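Local structure of Myo-inositol 2-dehydrogenase (Lactobacillus plantarum WCFS1, 3CEA) at residues A[73-78]-A[96-101]; A[10-15]-A[36-41]; A[125-130]-A[303-308]. The protein probably catalyses the NAD-dependent oxidation of myo-inositol at carbon 2. All blocks are in the same frame, centred on the assembly; numbering follows the deposited sequence.

Interaction 1: residues A[73-78]-A[96-101]; sequences DAIFIV and LNVFCE. With NAD (nicotinamide-adenine-dinucleotide), chain E.
Phe76 and Phe99 meet on one face of a pair of neighbouring parallel strands, where a ring carbon of one meets the CB of the other: CD2 of Phe76 lies 3.5 Å from CB of Phe99. The rings are oblique to each other, with planes 45° apart and centroids 5.5 Å apart. Phe76 holds CG anti to its carbonyl carbon (chi1 -64°), and its ring comes nearer to the neighbouring strand than its CB does. On this face Phe305 of helix 295-311 packs edge-to-face with Phe99. The reverse face is aliphatic. Val98 spreads its two methyls between two isoleucines, CG1 reaching Ile77 CD1 at 3.7 Å and CG2 reaching Ile75 CG2 at 3.9 Å. Cys100 SG rests near Ile77 CB, and helix 84-93 covers this side through Met87 and Thr88. Backbone bonds tie the strands together throughout; Ile77 N to Phe99 O, at 2.8 Å, is one of them. At the N-terminal end Asp73 O is gripped twice by Asn97, through N and, from above the carbonyl plane, through ND2 at 3.0 Å. Asn97 OD1 meanwhile accepts from Ile125 N, which holds the amide at both ends. At the other end the polar work is done for the cofactor: Glu101 OE1 takes a hydrogen bond of 2.9 Å from NAD N7N, and OE2, lying in plane at the edge of the Phe99 ring, pairs with His23 NE2. An alanine at Glu101 would probably leave both the nicotinamide carboxamide and His23 without these mates, and the carboxamide freer to turn. Strand 74-77, helix 84-93 and strand 97-100 form a beta-alpha-beta crossover of the Rossmann fold, with NAD at the C-terminal ends of the strands.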
loop_
_atom_site.group_PDB
_atom_site.type_symbol
_atom_site.label_atom_id
_atom_site.label_comp_id
_atom_site.label_asym_id
_atom_site.label_seq_id
_atom_site.Cartn_x
_atom_site.Cartn_y
_atom_site.Cartn_z
ATOM N N ASP A 73 45.003 -8.945 13.134
ATOM C CA ASP A 73 44.825 -9.927 12.064
ATOM C C ASP A 73 44.113 -9.311 10.864
ATOM O O ASP A 73 44.330 -9.725 9.724
ATOM C CB ASP A 73 44.011 -11.125 12.567
ATOM C CG ASP A 73 44.628 -11.792 13.786
ATOM O OD1 ASP A 73 45.770 -12.294 13.686
ATOM O OD2 ASP A 73 43.962 -11.823 14.845
ATOM N N ALA A 74 43.256 -8.327 11.131
ATOM C CA ALA A 74 42.399 -7.741 10.107
ATOM C C ALA A 74 42.211 -6.235 10.281
ATOM O O ALA A 74 42.340 -5.699 11.385
ATOM C CB ALA A 74 41.046 -8.447 10.085
ATOM N N ILE A 75 41.896 -5.564 9.176
ATOM C CA ILE A 75 41.651 -4.126 9.182
ATOM C C ILE A 75 40.391 -3.781 8.383
ATOM O O ILE A 75 40.067 -4.443 7.390
ATOM C CB ILE A 75 42.893 -3.334 8.676
ATOM C CG1 ILE A 75 42.768 -1.844 9.019
ATOM C CG2 ILE A 75 43.133 -3.570 7.178
ATOM C CD1 ILE A 75 44.096 -1.110 9.083
ATOM N N PHE A 76 39.677 -2.757 8.845
ATOM C CA PHE A 76 38.491 -2.248 8.163
ATOM C C PHE A 76 38.741 -0.825 7.675
ATOM O O PHE A 76 38.934 0.090 8.477
ATOM C CB PHE A 76 37.270 -2.307 9.089
ATOM C CG PHE A 76 36.872 -3.703 9.479
ATOM C CD1 PHE A 76 37.471 -4.335 10.567
ATOM C CD2 PHE A 76 35.904 -4.391 8.754
ATOM C CE1 PHE A 76 37.111 -5.628 10.926
ATOM C CE2 PHE A 76 35.535 -5.687 9.105
ATOM C CZ PHE A 76 36.141 -6.306 10.196
ATOM N N ILE A 77 38.757 -0.651 6.358
ATOM C CA ILE A 77 39.007 0.658 5.760
ATOM C C ILE A 77 37.692 1.355 5.391
ATOM O O ILE A 77 37.056 1.037 4.383
ATOM C CB ILE A 77 39.976 0.572 4.546
ATOM C CG1 ILE A 77 41.312 -0.047 4.971
ATOM C CG2 ILE A 77 40.205 1.953 3.929
ATOM C CD1 ILE A 77 42.137 -0.617 3.826
ATOM N N VAL A 78 37.288 2.290 6.249
ATOM C CA VAL A 78 36.110 3.124 6.023
ATOM C C VAL A 78 36.548 4.596 5.949
ATOM O O VAL A 78 35.858 5.498 6.437
ATOM C CB VAL A 78 35.033 2.924 7.125
ATOM C CG1 VAL A 78 33.652 3.287 6.590
ATOM C CG2 VAL A 78 35.031 1.485 7.636
ATOM N N LEU A 96 48.081 -8.319 6.730
ATOM C CA LEU A 96 46.728 -8.154 7.248
ATOM C C LEU A 96 45.659 -8.617 6.260
ATOM O O LEU A 96 45.846 -8.554 5.042
ATOM C CB LEU A 96 46.481 -6.687 7.625
ATOM C CG LEU A 96 46.893 -6.134 8.997
ATOM C CD1 LEU A 96 48.373 -6.336 9.315
ATOM C CD2 LEU A 96 46.542 -4.659 9.071
ATOM N N ASN A 97 44.542 -9.095 6.803
ATOM C CA ASN A 97 43.338 -9.330 6.020
ATOM C C ASN A 97 42.574 -8.018 5.942
ATOM O O ASN A 97 42.476 -7.293 6.933
ATOM C CB ASN A 97 42.481 -10.425 6.658
ATOM C CG ASN A 97 43.204 -11.758 6.738
ATOM O OD1 ASN A 97 43.250 -12.515 5.765
ATOM N ND2 ASN A 97 43.773 -12.054 7.903
ATOM N N VAL A 98 42.045 -7.704 4.763
ATOM C CA VAL A 98 41.482 -6.380 4.513
ATOM C C VAL A 98 40.007 -6.416 4.123
ATOM O O VAL A 98 39.613 -7.106 3.177
ATOM C CB VAL A 98 42.286 -5.609 3.424
ATOM C CG1 VAL A 98 41.665 -4.247 3.149
ATOM C CG2 VAL A 98 43.742 -5.450 3.832
ATOM N N PHE A 99 39.202 -5.670 4.874
ATOM C CA PHE A 99 37.855 -5.316 4.459
ATOM C C PHE A 99 37.867 -3.844 4.066
ATOM O O PHE A 99 38.005 -2.965 4.918
ATOM C CB PHE A 99 36.850 -5.567 5.585
ATOM C CG PHE A 99 35.418 -5.291 5.200
ATOM C CD1 PHE A 99 34.894 -3.999 5.280
ATOM C CD2 PHE A 99 34.591 -6.324 4.769
ATOM C CE1 PHE A 99 33.574 -3.738 4.927
ATOM C CE2 PHE A 99 33.266 -6.074 4.417
ATOM C CZ PHE A 99 32.757 -4.776 4.496
ATOM N N CYS A 100 37.737 -3.584 2.770
ATOM C CA CYS A 100 37.721 -2.219 2.261
ATOM C C CYS A 100 36.326 -1.855 1.773
ATOM O O CYS A 100 35.686 -2.632 1.058
ATOM C CB CYS A 100 38.738 -2.059 1.126
ATOM S SG CYS A 100 39.055 -0.353 0.621
ATOM N N GLU A 101 35.857 -0.674 2.165
ATOM C CA GLU A 101 34.573 -0.169 1.695
ATOM C C GLU A 101 34.589 0.154 0.208
ATOM O O GLU A 101 35.651 0.358 -0.385
ATOM C CB GLU A 101 34.129 1.062 2.497
ATOM C CG GLU A 101 33.236 0.744 3.697
ATOM C CD GLU A 101 31.942 0.018 3.323
ATOM O OE1 GLU A 101 31.531 0.056 2.142
ATOM O OE2 GLU A 101 31.324 -0.585 4.226
HETATM P PA NAD E . 33.116 10.386 6.164
HETATM O O1A NAD E . 31.844 10.579 6.896
HETATM O O2A NAD E . 33.625 11.656 5.601
HETATM O O5B NAD E . 34.190 9.700 7.147
HETATM C C5B NAD E . 35.551 9.599 6.778
HETATM C C4B NAD E . 36.392 9.243 8.002
HETATM O O4B NAD E . 37.697 8.846 7.612
HETATM C C3B NAD E . 36.550 10.418 8.952
HETATM O O3B NAD E . 36.295 9.952 10.254
HETATM C C2B NAD E . 38.000 10.842 8.814
HETATM O O2B NAD E . 38.553 11.279 10.036
HETATM C C1B NAD E . 38.682 9.578 8.318
HETATM N N9A NAD E . 39.829 9.885 7.442
HETATM C C8A NAD E . 39.831 10.695 6.333
HETATM N N7A NAD E . 41.076 10.711 5.806
HETATM C C5A NAD E . 41.872 9.926 6.567
HETATM C C6A NAD E . 43.220 9.600 6.478
HETATM N N6A NAD E . 43.893 9.893 5.370
HETATM N N1A NAD E . 43.776 8.751 7.420
HETATM C C2A NAD E . 42.997 8.233 8.442
HETATM N N3A NAD E . 41.656 8.564 8.524
HETATM C C4A NAD E . 41.102 9.398 7.601
HETATM O O3 NAD E . 32.925 9.307 4.983
HETATM P PN NAD E . 31.881 8.084 5.106
HETATM O O1N NAD E . 31.944 7.523 6.476
HETATM O O2N NAD E . 30.599 8.548 4.539
HETATM O O5D NAD E . 32.443 6.984 4.078
HETATM C C5D NAD E . 33.788 6.568 4.042
HETATM C C4D NAD E . 33.921 5.515 2.946
HETATM O O4D NAD E . 32.829 4.613 3.002
HETATM C C3D NAD E . 33.931 6.138 1.558
HETATM O O3D NAD E . 35.019 5.617 0.831
HETATM C C2D NAD E . 32.615 5.715 0.936
HETATM O O2D NAD E . 32.750 5.407 -0.430
HETATM C C1D NAD E . 32.201 4.489 1.739
HETATM N N1N NAD E . 30.734 4.395 1.879
HETATM C C2N NAD E . 30.112 3.217 1.549
HETATM C C3N NAD E . 28.724 3.090 1.666
HETATM C C7N NAD E . 28.052 1.761 1.477
HETATM O O7N NAD E . 26.677 1.745 1.167
HETATM N N7N NAD E . 28.755 0.631 1.602
HETATM C C4N NAD E . 27.974 4.173 2.120
HETATM C C5N NAD E . 28.612 5.367 2.452
HETATM C C6N NAD E . 29.998 5.465 2.327
#

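Interaction 2: residues A[10-15]-A[36-41]. With NAD (nicotinamide-adenine-dinucleotide), chain E.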
loop_
_atom_site.group_PDB
_atom_site.type_symbol
_atom_site.label_atom_id
_atom_site.label_comp_id
_atom_site.label_asym_id
_atom_site.label_seq_id
_atom_site.Cartn_x
_atom_site.Cartn_y
_atom_site.Cartn_z
ATOM N N ARG A 10 41.922 -10.072 16.061
ATOM C CA ARG A 10 42.252 -8.727 16.505
ATOM C C ARG A 10 42.128 -7.779 15.320
ATOM O O ARG A 10 42.806 -7.949 14.308
ATOM C CB ARG A 10 43.650 -8.691 17.127
ATOM C CG ARG A 10 43.752 -9.492 18.426
ATOM C CD ARG A 10 45.139 -9.428 19.050
ATOM N NE ARG A 10 45.487 -8.080 19.498
ATOM C CZ ARG A 10 45.147 -7.558 20.675
ATOM N NH1 ARG A 10 44.434 -8.259 21.550
ATOM N NH2 ARG A 10 45.523 -6.323 20.976
ATOM N N ALA A 11 41.238 -6.797 15.445
ATOM C CA ALA A 11 40.900 -5.914 14.331
ATOM C C ALA A 11 41.129 -4.434 14.621
ATOM O O ALA A 11 41.143 -4.003 15.779
ATOM C CB ALA A 11 39.461 -6.148 13.884
ATOM N N ALA A 12 41.316 -3.675 13.544
ATOM C CA ALA A 12 41.418 -2.224 13.595
ATOM C C ALA A 12 40.483 -1.609 12.559
ATOM O O ALA A 12 40.051 -2.284 11.620
ATOM C CB ALA A 12 42.850 -1.783 13.347
ATOM N N ILE A 13 40.172 -0.328 12.736
ATOM C CA ILE A 13 39.319 0.395 11.798
ATOM C C ILE A 13 39.923 1.752 11.430
ATOM O O ILE A 13 40.395 2.492 12.295
ATOM C CB ILE A 13 37.858 0.540 12.338
ATOM C CG1 ILE A 13 36.922 1.110 11.260
ATOM C CG2 ILE A 13 37.817 1.361 13.639
ATOM C CD1 ILE A 13 35.440 0.875 11.521
ATOM N N ILE A 14 39.936 2.052 10.136
ATOM C CA ILE A 14 40.277 3.392 9.674
ATOM C C ILE A 14 38.983 4.096 9.283
ATOM O O ILE A 14 38.193 3.564 8.506
ATOM C CB ILE A 14 41.262 3.381 8.480
ATOM C CG1 ILE A 14 42.475 2.492 8.778
ATOM C CG2 ILE A 14 41.704 4.807 8.144
ATOM C CD1 ILE A 14 43.311 2.148 7.556
ATOM N N GLY A 15 38.768 5.284 9.843
ATOM C CA GLY A 15 37.583 6.081 9.548
ATOM C C GLY A 15 36.432 5.791 10.491
ATOM O O GLY A 15 36.059 4.632 10.694
ATOM N N LEU A 36 37.816 -5.289 18.412
ATOM C CA LEU A 36 38.327 -4.028 17.877
ATOM C C LEU A 36 39.312 -3.402 18.864
ATOM O O LEU A 36 38.923 -2.962 19.950
ATOM C CB LEU A 36 37.174 -3.068 17.563
ATOM C CG LEU A 36 37.481 -1.774 16.800
ATOM C CD1 LEU A 36 38.030 -2.052 15.404
ATOM C CD2 LEU A 36 36.232 -0.913 16.717
ATOM N N VAL A 37 40.584 -3.365 18.474
ATOM C CA VAL A 37 41.666 -2.963 19.375
ATOM C C VAL A 37 42.104 -1.511 19.174
ATOM O O VAL A 37 42.413 -0.810 20.142
ATOM C CB VAL A 37 42.888 -3.910 19.250
ATOM C CG1 VAL A 37 44.004 -3.488 20.201
ATOM C CG2 VAL A 37 42.476 -5.351 19.529
ATOM N N ALA A 38 42.133 -1.070 17.920
ATOM C CA ALA A 38 42.589 0.278 17.589
ATOM C C ALA A 38 41.706 0.944 16.541
ATOM O O ALA A 38 41.030 0.267 15.765
ATOM C CB ALA A 38 44.037 0.248 17.129
ATOM N N ALA A 39 41.715 2.274 16.533
ATOM C CA ALA A 39 40.971 3.052 15.548
ATOM C C ALA A 39 41.801 4.224 15.037
ATOM O O ALA A 39 42.579 4.822 15.786
ATOM C CB ALA A 39 39.658 3.546 16.139
ATOM N N CYS A 40 41.630 4.542 13.757
ATOM C CA CYS A 40 42.344 5.652 13.137
ATOM C C CYS A 40 41.389 6.620 12.443
ATOM O O CYS A 40 40.582 6.218 11.604
ATOM C CB CYS A 40 43.394 5.133 12.153
ATOM S SG CYS A 40 44.434 6.420 11.434
ATOM N N ALA A 41 41.489 7.894 12.816
ATOM C CA ALA A 41 40.721 8.974 12.196
ATOM C C ALA A 41 41.500 10.287 12.278
ATOM O O ALA A 41 42.431 10.411 13.074
ATOM C CB ALA A 41 39.357 9.117 12.863
HETATM P PA NAD E . 33.116 10.386 6.164
HETATM O O1A NAD E . 31.844 10.579 6.896
HETATM O O2A NAD E . 33.625 11.656 5.601
HETATM O O5B NAD E . 34.190 9.700 7.147
HETATM C C5B NAD E . 35.551 9.599 6.778
HETATM C C4B NAD E . 36.392 9.243 8.002
HETATM O O4B NAD E . 37.697 8.846 7.612
HETATM C C3B NAD E . 36.550 10.418 8.952
HETATM O O3B NAD E . 36.295 9.952 10.254
HETATM C C2B NAD E . 38.000 10.842 8.814
HETATM O O2B NAD E . 38.553 11.279 10.036
HETATM C C1B NAD E . 38.682 9.578 8.318
HETATM N N9A NAD E . 39.829 9.885 7.442
HETATM C C8A NAD E . 39.831 10.695 6.333
HETATM N N7A NAD E . 41.076 10.711 5.806
HETATM C C5A NAD E . 41.872 9.926 6.567
HETATM C C6A NAD E . 43.220 9.600 6.478
HETATM N N6A NAD E . 43.893 9.893 5.370
HETATM N N1A NAD E . 43.776 8.751 7.420
HETATM C C2A NAD E . 42.997 8.233 8.442
HETATM N N3A NAD E . 41.656 8.564 8.524
HETATM C C4A NAD E . 41.102 9.398 7.601
HETATM O O3 NAD E . 32.925 9.307 4.983
HETATM P PN NAD E . 31.881 8.084 5.106
HETATM O O1N NAD E . 31.944 7.523 6.476
HETATM O O2N NAD E . 30.599 8.548 4.539
HETATM O O5D NAD E . 32.443 6.984 4.078
HETATM C C5D NAD E . 33.788 6.568 4.042
HETATM C C4D NAD E . 33.921 5.515 2.946
HETATM O O4D NAD E . 32.829 4.613 3.002
HETATM C C3D NAD E . 33.931 6.138 1.558
HETATM O O3D NAD E . 35.019 5.617 0.831
HETATM C C2D NAD E . 32.615 5.715 0.936
HETATM O O2D NAD E . 32.750 5.407 -0.430
HETATM C C1D NAD E . 32.201 4.489 1.739
HETATM N N1N NAD E . 30.734 4.395 1.879
HETATM C C2N NAD E . 30.112 3.217 1.549
HETATM C C3N NAD E . 28.724 3.090 1.666
HETATM C C7N NAD E . 28.052 1.761 1.477
HETATM O O7N NAD E . 26.677 1.745 1.167
HETATM N N7N NAD E . 28.755 0.631 1.602
HETATM C C4N NAD E . 27.974 4.173 2.120
HETATM C C5N NAD E . 28.612 5.367 2.452
HETATM C C6N NAD E . 29.998 5.465 2.327
#
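In the first beta-alpha-beta unit of the Rossmann fold, Gly15 and Cys40 bring two parallel strands together next to the adenosine of NAD. Gly15 N binds Cys40 O at 2.7 Å in an almost straight bond. Gly15 is consistent with the first glycine of a GxGxxG loop: at its backbone angles a CB would jam against the carbonyl of Ile14 and crowd the ribose, since CA already lies 3.4 Å from NAD O4B. Beside it, Ile14 CG2 and Cys40 SG both meet the adenine at C2A, the sulphur at 3.8 Å. On the other face Ile13 CG2, set between its own backbone N and carbonyl carbon (CG1 anti to N, chi1 -171°), touches Leu36 CD1 and Ala39 CB, each at 3.8 Å. At the N-terminal end Val37 CG2 sits over one face of the Arg10 guanidinium, offset toward its rim, while Arg10 NE bonds to Asn71 O. Met66 of helix 63-67 covers Ala12, Ala38 and Cys40; helix 20-29 packs on the Ile13 and Leu36 face through His23 and Val28; and strand 74-77 flanks strand 9-14 on the side away from strand 34-40.

Interaction 3: residues A[125-130]-A[303-308]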
loop_
_atom_site.group_PDB
_atom_site.type_symbol
_atom_site.label_atom_id
_atom_site.label_comp_id
_atom_site.label_asym_id
_atom_site.label_seq_id
_atom_site.Cartn_x
_atom_site.Cartn_y
_atom_site.Cartn_z
ATOM N N ILE A 125 42.677 -12.647 3.042
ATOM C CA ILE A 125 41.329 -12.357 2.568
ATOM C C ILE A 125 41.191 -10.870 2.246
ATOM O O ILE A 125 41.595 -10.015 3.038
ATOM C CB ILE A 125 40.249 -12.780 3.611
ATOM C CG1 ILE A 125 40.474 -14.222 4.103
ATOM C CG2 ILE A 125 38.831 -12.579 3.061
ATOM C CD1 ILE A 125 40.451 -15.303 3.020
ATOM N N PHE A 126 40.650 -10.578 1.064
ATOM C CA PHE A 126 40.191 -9.232 0.739
ATOM C C PHE A 126 38.697 -9.246 0.443
ATOM O O PHE A 126 38.207 -10.118 -0.274
ATOM C CB PHE A 126 40.958 -8.627 -0.443
ATOM C CG PHE A 126 40.434 -7.279 -0.869
ATOM C CD1 PHE A 126 40.876 -6.117 -0.245
ATOM C CD2 PHE A 126 39.476 -7.174 -1.874
ATOM C CE1 PHE A 126 40.381 -4.869 -0.625
ATOM C CE2 PHE A 126 38.975 -5.931 -2.257
ATOM C CZ PHE A 126 39.430 -4.778 -1.631
ATOM N N GLN A 127 37.983 -8.263 0.985
ATOM C CA GLN A 127 36.540 -8.175 0.810
ATOM C C GLN A 127 36.074 -6.737 0.594
ATOM O O GLN A 127 36.456 -5.835 1.345
ATOM C CB GLN A 127 35.831 -8.794 2.015
ATOM C CG GLN A 127 34.349 -9.055 1.818
ATOM C CD GLN A 127 33.796 -10.046 2.819
ATOM O OE1 GLN A 127 34.373 -11.113 3.043
ATOM N NE2 GLN A 127 32.665 -9.701 3.427
ATOM N N SER A 128 35.255 -6.549 -0.443
ATOM C CA SER A 128 34.663 -5.249 -0.758
ATOM C C SER A 128 33.403 -5.007 0.081
ATOM O O SER A 128 33.031 -5.843 0.911
ATOM C CB SER A 128 34.352 -5.146 -2.256
ATOM O OG SER A 128 33.286 -6.005 -2.626
ATOM N N GLY A 129 32.743 -3.869 -0.136
ATOM C CA GLY A 129 31.566 -3.510 0.651
ATOM C C GLY A 129 30.237 -3.373 -0.075
ATOM O O GLY A 129 29.484 -2.434 0.185
ATOM N N PHE A 130 29.934 -4.303 -0.978
ATOM C CA PHE A 130 28.614 -4.321 -1.617
ATOM C C PHE A 130 27.608 -5.035 -0.718
ATOM O O PHE A 130 27.300 -6.218 -0.918
ATOM C CB PHE A 130 28.660 -4.958 -3.012
ATOM C CG PHE A 130 29.369 -4.123 -4.045
ATOM C CD1 PHE A 130 28.963 -2.814 -4.308
ATOM C CD2 PHE A 130 30.429 -4.654 -4.777
ATOM C CE1 PHE A 130 29.616 -2.041 -5.272
ATOM C CE2 PHE A 130 31.085 -3.891 -5.746
ATOM C CZ PHE A 130 30.678 -2.582 -5.992
ATOM N N GLN A 303 30.244 -9.768 9.481
ATOM C CA GLN A 303 30.273 -11.095 10.087
ATOM C C GLN A 303 30.772 -12.137 9.084
ATOM O O GLN A 303 31.558 -13.016 9.441
ATOM C CB GLN A 303 28.890 -11.484 10.619
ATOM C CG GLN A 303 28.864 -12.800 11.402
ATOM C CD GLN A 303 29.573 -12.697 12.741
ATOM O OE1 GLN A 303 29.115 -11.999 13.647
ATOM N NE2 GLN A 303 30.695 -13.396 12.871
ATOM N N ASP A 304 30.317 -12.026 7.837
ATOM C CA ASP A 304 30.752 -12.923 6.767
ATOM C C ASP A 304 32.256 -12.802 6.521
ATOM O O ASP A 304 32.939 -13.811 6.328
ATOM C CB ASP A 304 29.968 -12.656 5.476
ATOM C CG ASP A 304 30.327 -13.628 4.356
ATOM O OD1 ASP A 304 30.262 -14.859 4.576
ATOM O OD2 ASP A 304 30.666 -13.155 3.249
ATOM N N PHE A 305 32.761 -11.566 6.541
ATOM C CA PHE A 305 34.193 -11.297 6.407
ATOM C C PHE A 305 34.996 -11.934 7.539
ATOM O O PHE A 305 36.019 -12.574 7.293
ATOM C CB PHE A 305 34.458 -9.785 6.351
ATOM C CG PHE A 305 35.910 -9.411 6.491
ATOM C CD1 PHE A 305 36.781 -9.529 5.413
ATOM C CD2 PHE A 305 36.406 -8.935 7.702
ATOM C CE1 PHE A 305 38.123 -9.183 5.537
ATOM C CE2 PHE A 305 37.747 -8.586 7.839
ATOM C CZ PHE A 305 38.608 -8.710 6.753
ATOM N N VAL A 306 34.529 -11.743 8.773
ATOM C CA VAL A 306 35.174 -12.311 9.957
ATOM C C VAL A 306 35.211 -13.839 9.867
ATOM O O VAL A 306 36.252 -14.452 10.119
ATOM C CB VAL A 306 34.493 -11.826 11.268
ATOM C CG1 VAL A 306 34.966 -12.633 12.474
ATOM C CG2 VAL A 306 34.768 -10.346 11.490
ATOM N N ASN A 307 34.080 -14.439 9.490
ATOM C CA ASN A 307 33.997 -15.880 9.246
ATOM C C ASN A 307 34.953 -16.316 8.137
ATOM O O ASN A 307 35.614 -17.351 8.250
ATOM C CB ASN A 307 32.566 -16.293 8.884
ATOM C CG ASN A 307 31.574 -16.057 10.016
ATOM O OD1 ASN A 307 31.919 -16.141 11.197
ATOM N ND2 ASN A 307 30.327 -15.764 9.652
ATOM N N ASN A 308 35.020 -15.517 7.073
ATOM C CA ASN A 308 35.900 -15.787 5.937
ATOM C C ASN A 308 37.375 -15.829 6.321
ATOM O O ASN A 308 38.109 -16.702 5.858
ATOM C CB ASN A 308 35.666 -14.774 4.809
ATOM C CG ASN A 308 34.417 -15.076 3.993
ATOM O OD1 ASN A 308 33.775 -16.112 4.172
ATOM N ND2 ASN A 308 34.067 -14.164 3.091
#
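Gln127 reaches Phe305 and Asn308 because its chain runs out nearly straight: CG is anti to the backbone N (chi1 -167°) and CD is again close to anti (chi2 162°), which carries the amide from the edge strand to the surface of helix 295-311. Gln127 and Phe305 run antiparallel, side by side, the amide plane 85° from the ring plane. Along this path Gln127 CB meets Phe305 CD1 at 3.6 Å, NE2 approaches Phe305 CB at 3.4 Å, and OE1 lies in plane at the ring edge. The same oxygen accepts a bent hydrogen bond from Asn308 ND2 at 3.1 Å, with the donor tilted out of the carbonyl plane and the two side chains crossing at about a right angle. Asp304 OD2 stays 4.0 Å from Gln127 NE2, too far for a bond, and pairs instead with Tyr134 OH. Next to the amides, at Ile125, the contact becomes apolar: Ile125 CG2 stands 4.3 Å from Phe305 CE1, and Ile125 CG1 lies against the backbone of Asn308, 3.9 Å from its O. Helix 295-311 is thereby seated on strand 126-127, at one margin of the parallel sheet. The chemistry is that of a buried contact with one direct polar link: the amide oxygen of Gln127 is held by Asn308 while facing the hydrogen-bearing rim of Phe305, an arrangement likely to suit its partial negative charge and to settle which way round the amide sits.

Overall arrangement
All three contacts reach one parallel sheet, the third by packing a helix on its strand 126-127. Interactions 1 and 2, with centres 9 Å apart, are joined through strands 9-14 and 74-77, where Val78 N lies 2.7 Å from Ile14 O, a probable hydrogen bond. Interactions 1 and 3 are likewise 9 Å apart between centres and meet at strands 97-100 and 126-127, Val98 N standing 2.9 Å from Ile125 O. Interactions 2 and 3 do not touch; their nearest atoms are about 7 Å apart. NAD spans the set: interaction 2 receives the adenosine, interaction 1 the nicotinamide end, and Gly129 of interaction 3 also touches it, although the Gln127 side chain remains about 11 Å away.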